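Side-chain contacts in ferredoxin component of carbazole 1,9a-dioxygenase (Nocardioides aromaticivorans, PDB 3GCE), which carries a Rieske [2Fe-2S] cluster and probably delivers electrons to the terminal oxygenase component of carbazole 1,9a-dioxygenase: residues F28-G32 with D33-V37; G61-A65 with E66-I70. All coordinates share one frame; numbering follows the deposited sequence.

Interaction 1: residues F28-G32 with D33-V37; sequences FDVDG and DEVMV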
ATOM      1  N   PHE A  28       7.041  -1.442   4.145  1.00 18.09           N
ATOM      2  CA  PHE A  28       7.684  -0.944   5.351  1.00 18.55           C
ATOM      3  C   PHE A  28       7.058  -1.612   6.557  1.00 19.33           C
ATOM      4  O   PHE A  28       5.863  -1.967   6.546  1.00 18.81           O
ATOM      5  CB  PHE A  28       7.473   0.550   5.469  1.00 17.46           C
ATOM      6  CG  PHE A  28       8.138   1.344   4.387  1.00 17.36           C
ATOM      7  CD1 PHE A  28       9.515   1.530   4.392  1.00 17.04           C
ATOM      8  CD2 PHE A  28       7.382   1.908   3.349  1.00 18.70           C
ATOM      9  CE1 PHE A  28      10.137   2.271   3.387  1.00 18.76           C
ATOM     10  CE2 PHE A  28       7.998   2.639   2.334  1.00 17.98           C
ATOM     11  CZ  PHE A  28       9.378   2.825   2.354  1.00 17.04           C
ATOM     12  N   ASP A  29       7.861  -1.787   7.602  1.00 20.90           N
ATOM     13  CA  ASP A  29       7.344  -2.179   8.905  1.00 22.80           C
ATOM     14  C   ASP A  29       6.727  -0.984   9.610  1.00 23.53           C
ATOM     15  O   ASP A  29       7.394   0.029   9.838  1.00 24.33           O
ATOM     16  CB  ASP A  29       8.421  -2.786   9.801  1.00 23.96           C
ATOM     17  CG  ASP A  29       7.939  -2.939  11.231  1.00 27.86           C
ATOM     18  OD1 ASP A  29       7.002  -3.723  11.439  1.00 34.09           O
ATOM     19  OD2 ASP A  29       8.452  -2.254  12.146  1.00 35.79           O
ATOM     20  N   VAL A  30       5.450  -1.112   9.963  1.00 22.95           N
ATOM     21  CA  VAL A  30       4.756  -0.083  10.670  1.00 23.00           C
ATOM     22  C   VAL A  30       4.290  -0.726  11.972  1.00 24.58           C
ATOM     23  O   VAL A  30       3.216  -1.321  12.028  1.00 23.63           O
ATOM     24  CB  VAL A  30       3.571   0.489   9.832  1.00 22.92           C
ATOM     25  CG1 VAL A  30       2.784   1.529  10.627  1.00 22.03           C
ATOM     26  CG2 VAL A  30       4.081   1.132   8.518  1.00 20.86           C
ATOM     27  N   ASP A  31       5.124  -0.628  13.011  1.00 25.93           N
ATOM     28  CA  ASP A  31       4.747  -1.131  14.338  1.00 27.74           C
ATOM     29  C   ASP A  31       4.428  -2.620  14.329  1.00 27.04           C
ATOM     30  O   ASP A  31       3.430  -3.037  14.911  1.00 27.93           O
ATOM     31  CB  ASP A  31       3.504  -0.388  14.835  1.00 28.03           C
ATOM     32  CG  ASP A  31       3.791   0.506  16.007  1.00 33.91           C
ATOM     33  OD1 ASP A  31       4.609   1.464  15.858  1.00 36.99           O
ATOM     34  OD2 ASP A  31       3.176   0.247  17.081  1.00 38.20           O
ATOM     35  N   GLY A  32       5.249  -3.410  13.653  1.00 26.96           N
ATOM     36  CA  GLY A  32       5.021  -4.846  13.573  1.00 27.32           C
ATOM     37  C   GLY A  32       4.202  -5.279  12.374  1.00 26.88           C
ATOM     38  O   GLY A  32       4.254  -6.455  11.996  1.00 27.69           O
ATOM     39  N   ASP A  33       3.438  -4.351  11.781  1.00 26.06           N
ATOM     40  CA  ASP A  33       2.644  -4.663  10.573  1.00 25.17           C
ATOM     41  C   ASP A  33       3.345  -4.246   9.290  1.00 23.77           C
ATOM     42  O   ASP A  33       3.873  -3.146   9.195  1.00 22.12           O
ATOM     43  CB  ASP A  33       1.267  -4.011  10.627  1.00 26.01           C
ATOM     44  CG  ASP A  33       0.425  -4.534  11.776  1.00 28.97           C
ATOM     45  OD1 ASP A  33       0.262  -5.766  11.891  1.00 31.59           O
ATOM     46  OD2 ASP A  33      -0.052  -3.709  12.574  1.00 31.43           O
ATOM     47  N   GLU A  34       3.312  -5.126   8.290  1.00 21.84           N
ATOM     48  CA  GLU A  34       3.961  -4.842   7.032  1.00 20.39           C
ATOM     49  C   GLU A  34       2.974  -4.090   6.148  1.00 17.83           C
ATOM     50  O   GLU A  34       1.827  -4.546   5.920  1.00 14.92           O
ATOM     51  CB  GLU A  34       4.403  -6.135   6.349  1.00 21.61           C
ATOM     52  CG  GLU A  34       5.476  -5.950   5.306  1.00 25.07           C
ATOM     53  CD  GLU A  34       5.911  -7.286   4.699  1.00 28.88           C
ATOM     54  OE1 GLU A  34       6.176  -8.259   5.455  1.00 33.19           O
ATOM     55  OE2 GLU A  34       5.980  -7.367   3.464  1.00 31.11           O
ATOM     56  N   VAL A  35       3.423  -2.935   5.666  1.00 14.95           N
ATOM     57  CA  VAL A  35       2.543  -2.008   4.966  1.00 15.09           C
ATOM     58  C   VAL A  35       3.094  -1.613   3.596  1.00 15.19           C
ATOM     59  O   VAL A  35       4.236  -1.146   3.472  1.00 15.84           O
ATOM     60  CB  VAL A  35       2.289  -0.744   5.824  1.00 15.46           C
ATOM     61  CG1 VAL A  35       1.386   0.226   5.092  1.00 14.01           C
ATOM     62  CG2 VAL A  35       1.641  -1.143   7.127  1.00 15.46           C
ATOM     63  N   MET A  36       2.280  -1.826   2.569  1.00 14.00           N
ATOM     64  CA  MET A  36       2.644  -1.427   1.222  1.00 14.86           C
ATOM     65  C   MET A  36       2.324   0.049   1.064  1.00 13.71           C
ATOM     66  O   MET A  36       1.206   0.478   1.357  1.00 12.29           O
ATOM     67  CB  MET A  36       1.862  -2.241   0.191  1.00 14.98           C
ATOM     68  CG  MET A  36       2.365  -2.046  -1.253  1.00 20.71           C
ATOM     69  SD  MET A  36       1.308  -0.957  -2.191  1.00 36.04           S
ATOM     70  CE  MET A  36      -0.008  -2.099  -2.355  1.00 29.30           C
ATOM     71  N   VAL A  37       3.313   0.803   0.594  1.00 13.46           N
ATOM     72  CA  VAL A  37       3.168   2.230   0.367  1.00 13.78           C
ATOM     73  C   VAL A  37       3.455   2.494  -1.106  1.00 13.90           C
ATOM     74  O   VAL A  37       4.396   1.920  -1.655  1.00 13.30           O
ATOM     75  CB  VAL A  37       4.095   3.026   1.346  1.00 13.84           C
ATOM     76  CG1 VAL A  37       4.101   4.513   1.051  1.00 14.02           C
ATOM     77  CG2 VAL A  37       3.611   2.802   2.766  1.00 12.44           C
TER
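Val30 and Val35 both hold CG1 anti to the backbone N (chi1 177° and 179°), which turns each CG2 anti to the carbonyl carbon and brings the two methyls together, CG2 of Val30 lying 3.6 Å from CG2 of Val35. They sit diagonally across a tight beta hairpin in which strands 26-30 and 33-40 are joined by a type I' turn from Val30 to Asp33. Phe28, paired with Val35 and on the same face as the valines, has CG beside its backbone N. Its ring edge then reaches Val37, with Phe28 CD2 3.9 Å from Val37 CG2. The Phe28 side chain also touches Val14 and Ala15 of strand 12-16, so a large apolar group suits this place, while beta-branched valines suit the extended strands.

Asp29 and Glu34, a non-hydrogen-bonded pair, point to the other face. The carboxylate of Asp29 bends back to the turn, where OD1 accepts a weak bond of 2.8 Å from Gly32 N. Glycine fits the third turn position because at this backbone conformation a CB would press against the carbonyl oxygen of Asp31. Asp33 and Glu34 are anchored beyond the hairpin, Asp33 OD1 by a salt bridge to Lys112 and Glu34 OE2 by a hydrogen bond from Asn49 ND2.

Two pairs of backbone bonds fix the register. Phe28 N gives to Val35 O at 2.9 Å, and Val35 N returns to Phe28 O at 2.8 Å. Nearer the turn, Val30 N meets Asp33 O at 2.7 Å. Its companion is made off the carbonyl plane: Asp33 N, 3.0 Å from Val30 O, lies above that plane, 64° out of it.

Interaction 2: residues G61-A65 with E66-I70; sequences GVFHA and ESLEI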
ATOM      1  N   GLY A  61       3.972  -7.197  -6.454  1.00 14.58           N
ATOM      2  CA  GLY A  61       3.060  -7.257  -7.592  1.00 15.63           C
ATOM      3  C   GLY A  61       3.155  -6.047  -8.510  1.00 16.22           C
ATOM      4  O   GLY A  61       4.194  -5.373  -8.558  1.00 17.36           O
ATOM      5  N   VAL A  62       2.073  -5.767  -9.235  1.00 14.93           N
ATOM      6  CA  VAL A  62       2.062  -4.718 -10.262  1.00 14.55           C
ATOM      7  C   VAL A  62       1.086  -3.619  -9.865  1.00 14.82           C
ATOM      8  O   VAL A  62      -0.086  -3.903  -9.557  1.00 13.48           O
ATOM      9  CB  VAL A  62       1.713  -5.314 -11.642  1.00 15.25           C
ATOM     10  CG1 VAL A  62       1.473  -4.206 -12.708  1.00 17.23           C
ATOM     11  CG2 VAL A  62       2.854  -6.246 -12.094  1.00 16.84           C
ATOM     12  N   PHE A  63       1.564  -2.366  -9.852  1.00 14.69           N
ATOM     13  CA  PHE A  63       0.688  -1.240  -9.563  1.00 15.35           C
ATOM     14  C   PHE A  63       0.123  -0.650 -10.855  1.00 16.18           C
ATOM     15  O   PHE A  63       0.866  -0.384 -11.791  1.00 15.69           O
ATOM     16  CB  PHE A  63       1.407  -0.174  -8.713  1.00 15.40           C
ATOM     17  CG  PHE A  63       0.554   1.022  -8.387  1.00 15.64           C
ATOM     18  CD1 PHE A  63      -0.542   0.907  -7.531  1.00 14.21           C
ATOM     19  CD2 PHE A  63       0.855   2.270  -8.930  1.00 17.49           C
ATOM     20  CE1 PHE A  63      -1.325   2.020  -7.224  1.00 13.04           C
ATOM     21  CE2 PHE A  63       0.073   3.400  -8.628  1.00 16.15           C
ATOM     22  CZ  PHE A  63      -1.007   3.270  -7.769  1.00 15.80           C
ATOM     23  N   HIS A  64      -1.196  -0.452 -10.870  1.00 15.78           N
ATOM     24  CA  HIS A  64      -1.912   0.094 -11.998  1.00 16.72           C
ATOM     25  C   HIS A  64      -2.348   1.505 -11.642  1.00 17.17           C
ATOM     26  O   HIS A  64      -3.377   1.694 -10.993  1.00 16.27           O
ATOM     27  CB  HIS A  64      -3.127  -0.788 -12.365  1.00 16.27           C
ATOM     28  CG  HIS A  64      -2.751  -2.182 -12.754  1.00 17.60           C
ATOM     29  ND1 HIS A  64      -2.539  -2.554 -14.061  1.00 19.16           N
ATOM     30  CD2 HIS A  64      -2.508  -3.284 -12.005  1.00 17.50           C
ATOM     31  CE1 HIS A  64      -2.180  -3.825 -14.101  1.00 20.70           C
ATOM     32  NE2 HIS A  64      -2.154  -4.292 -12.868  1.00 17.98           N
ATOM     33  N   ALA A  65      -1.544   2.489 -12.057  1.00 17.48           N
ATOM     34  CA  ALA A  65      -1.795   3.887 -11.685  1.00 18.95           C
ATOM     35  C   ALA A  65      -3.144   4.381 -12.206  1.00 19.35           C
ATOM     36  O   ALA A  65      -3.819   5.149 -11.532  1.00 19.79           O
ATOM     37  CB  ALA A  65      -0.652   4.807 -12.134  1.00 19.02           C
ATOM     38  N   GLU A  66      -3.555   3.912 -13.378  1.00 20.25           N
ATOM     39  CA  GLU A  66      -4.775   4.424 -14.029  1.00 20.92           C
ATOM     40  C   GLU A  66      -6.015   4.095 -13.223  1.00 19.88           C
ATOM     41  O   GLU A  66      -6.981   4.859 -13.228  1.00 20.52           O
ATOM     42  CB  GLU A  66      -4.952   3.820 -15.424  1.00 21.89           C
ATOM     43  CG  GLU A  66      -3.791   2.942 -15.904  1.00 29.62           C
ATOM     44  CD  GLU A  66      -3.751   1.513 -15.302  1.00 34.89           C
ATOM     45  OE1 GLU A  66      -4.798   1.093 -14.752  1.00 36.91           O
ATOM     46  OE2 GLU A  66      -2.689   0.832 -15.345  1.00 38.67           O
ATOM     47  N   SER A  67      -6.007   2.927 -12.574  1.00 18.17           N
ATOM     48  CA  SER A  67      -7.143   2.461 -11.803  1.00 16.51           C
ATOM     49  C   SER A  67      -6.881   2.439 -10.287  1.00 15.93           C
ATOM     50  O   SER A  67      -7.777   2.068  -9.521  1.00 15.28           O
ATOM     51  CB  SER A  67      -7.583   1.073 -12.308  1.00 17.34           C
ATOM     52  OG  SER A  67      -6.593   0.086 -12.041  1.00 15.75           O
ATOM     53  N   LEU A  68      -5.671   2.848  -9.866  1.00 14.45           N
ATOM     54  CA  LEU A  68      -5.236   2.861  -8.439  1.00 13.71           C
ATOM     55  C   LEU A  68      -5.416   1.491  -7.758  1.00 13.12           C
ATOM     56  O   LEU A  68      -5.931   1.390  -6.627  1.00 12.31           O
ATOM     57  CB  LEU A  68      -5.899   4.014  -7.624  1.00 13.84           C
ATOM     58  CG  LEU A  68      -5.490   5.455  -8.027  1.00 14.18           C
ATOM     59  CD1 LEU A  68      -6.342   6.489  -7.332  1.00 15.18           C
ATOM     60  CD2 LEU A  68      -3.982   5.768  -7.786  1.00 13.09           C
ATOM     61  N   GLU A  69      -5.009   0.451  -8.490  1.00 13.00           N
ATOM     62  CA  GLU A  69      -5.056  -0.921  -8.011  1.00 12.86           C
ATOM     63  C   GLU A  69      -3.656  -1.476  -7.910  1.00 12.62           C
ATOM     64  O   GLU A  69      -2.793  -1.201  -8.760  1.00 12.50           O
ATOM     65  CB  GLU A  69      -5.830  -1.796  -8.987  1.00 12.49           C
ATOM     66  CG  GLU A  69      -7.326  -1.538  -9.044  1.00 14.62           C
ATOM     67  CD  GLU A  69      -7.983  -2.407 -10.107  1.00 16.29           C
ATOM     68  OE1 GLU A  69      -7.678  -2.198 -11.291  1.00 17.68           O
ATOM     69  OE2 GLU A  69      -8.779  -3.309  -9.760  1.00 14.96           O
ATOM     70  N   ILE A  70      -3.436  -2.255  -6.867  1.00 12.91           N
ATOM     71  CA  ILE A  70      -2.263  -3.108  -6.774  1.00 12.63           C
ATOM     72  C   ILE A  70      -2.709  -4.538  -7.130  1.00 12.65           C
ATOM     73  O   ILE A  70      -3.732  -5.033  -6.656  1.00 11.25           O
ATOM     74  CB  ILE A  70      -1.647  -3.073  -5.357  1.00 13.13           C
ATOM     75  CG1 ILE A  70      -0.326  -3.865  -5.308  1.00 12.63           C
ATOM     76  CG2 ILE A  70      -2.645  -3.647  -4.315  1.00 13.05           C
ATOM     77  CD1 ILE A  70       0.785  -3.299  -6.203  1.00 10.21           C
TER
HETATM   78  O   HOH W   1       0.406   1.914 -14.174  1.00 39.39           O
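A G1 beta bulge shapes the end of this hairpin, with one residue, His64, set against two, Leu68 and Glu69. His64 N donates an almost straight bond to Glu69 O at 2.8 Å, and His64 O takes Glu69 N in return at 3.2 Å. Leu68 adopts the left-handed backbone conformation usual for glycine at the first bulge position.

Phe63 has CG anti to its backbone N (chi1 180°), a setting that carries the ring alongside Leu68, its edge at CZ 3.9 Å from Leu68 CD2. Further back, Phe63 CD1 comes to 3.3 Å from Glu69 O, and Ile70 CD1 packs near Phe63 CB. Val38 and Pro25 also touch the Phe63 side chain, so an aromatic bridges the hairpin to its neighbours. Replacing the ring by the single methyl of an alanine would take away the edge that Leu68 CD2 meets and is likely to open a gap toward Val38 and Pro25.

The hairpin makes up two strands of the four-stranded antiparallel sheet in the cluster-binding part of the Rieske fold, 62-64 on its outside; just past strand 69-71 comes Cys72, a residue of the [2Fe-2S] site. On the face opposite Phe63, the bent side chain of Glu66 folds back beside His64, with OE2 3.4 Å from His64 CB and near the imidazole's edge, the carboxylate turned 63° from the ring plane. The ring's NE2 is hydrogen-bonded to Glu71 OE1. The short hydroxyl of Ser67 stays close to the backbone and donates from OG to Glu69 OE1 at 2.6 Å, meeting it on the anti side; the same oxygen forms a salt bridge with Arg78.

How the interactions relate
Both interactions are local contacts within beta hairpins, in series along the chain, on opposite sides of its centre and about 19 Å apart between centres. Interaction 1 is partly buried: Phe28 and Val30 pack against strand 12-16, in another sheet, and its charged groups lie toward the turn or on the other face. Interaction 2 is a surface contact, richer in polar side chains, with Ile70 as its buried residue. A regular type I' turn closes the first, a bulged loop the second. They hold different sheets but meet through strand 33-40, where Met36, which points away from residues 28-32, touches Ile70, its CE 3.5 Å from Ile70 CG1.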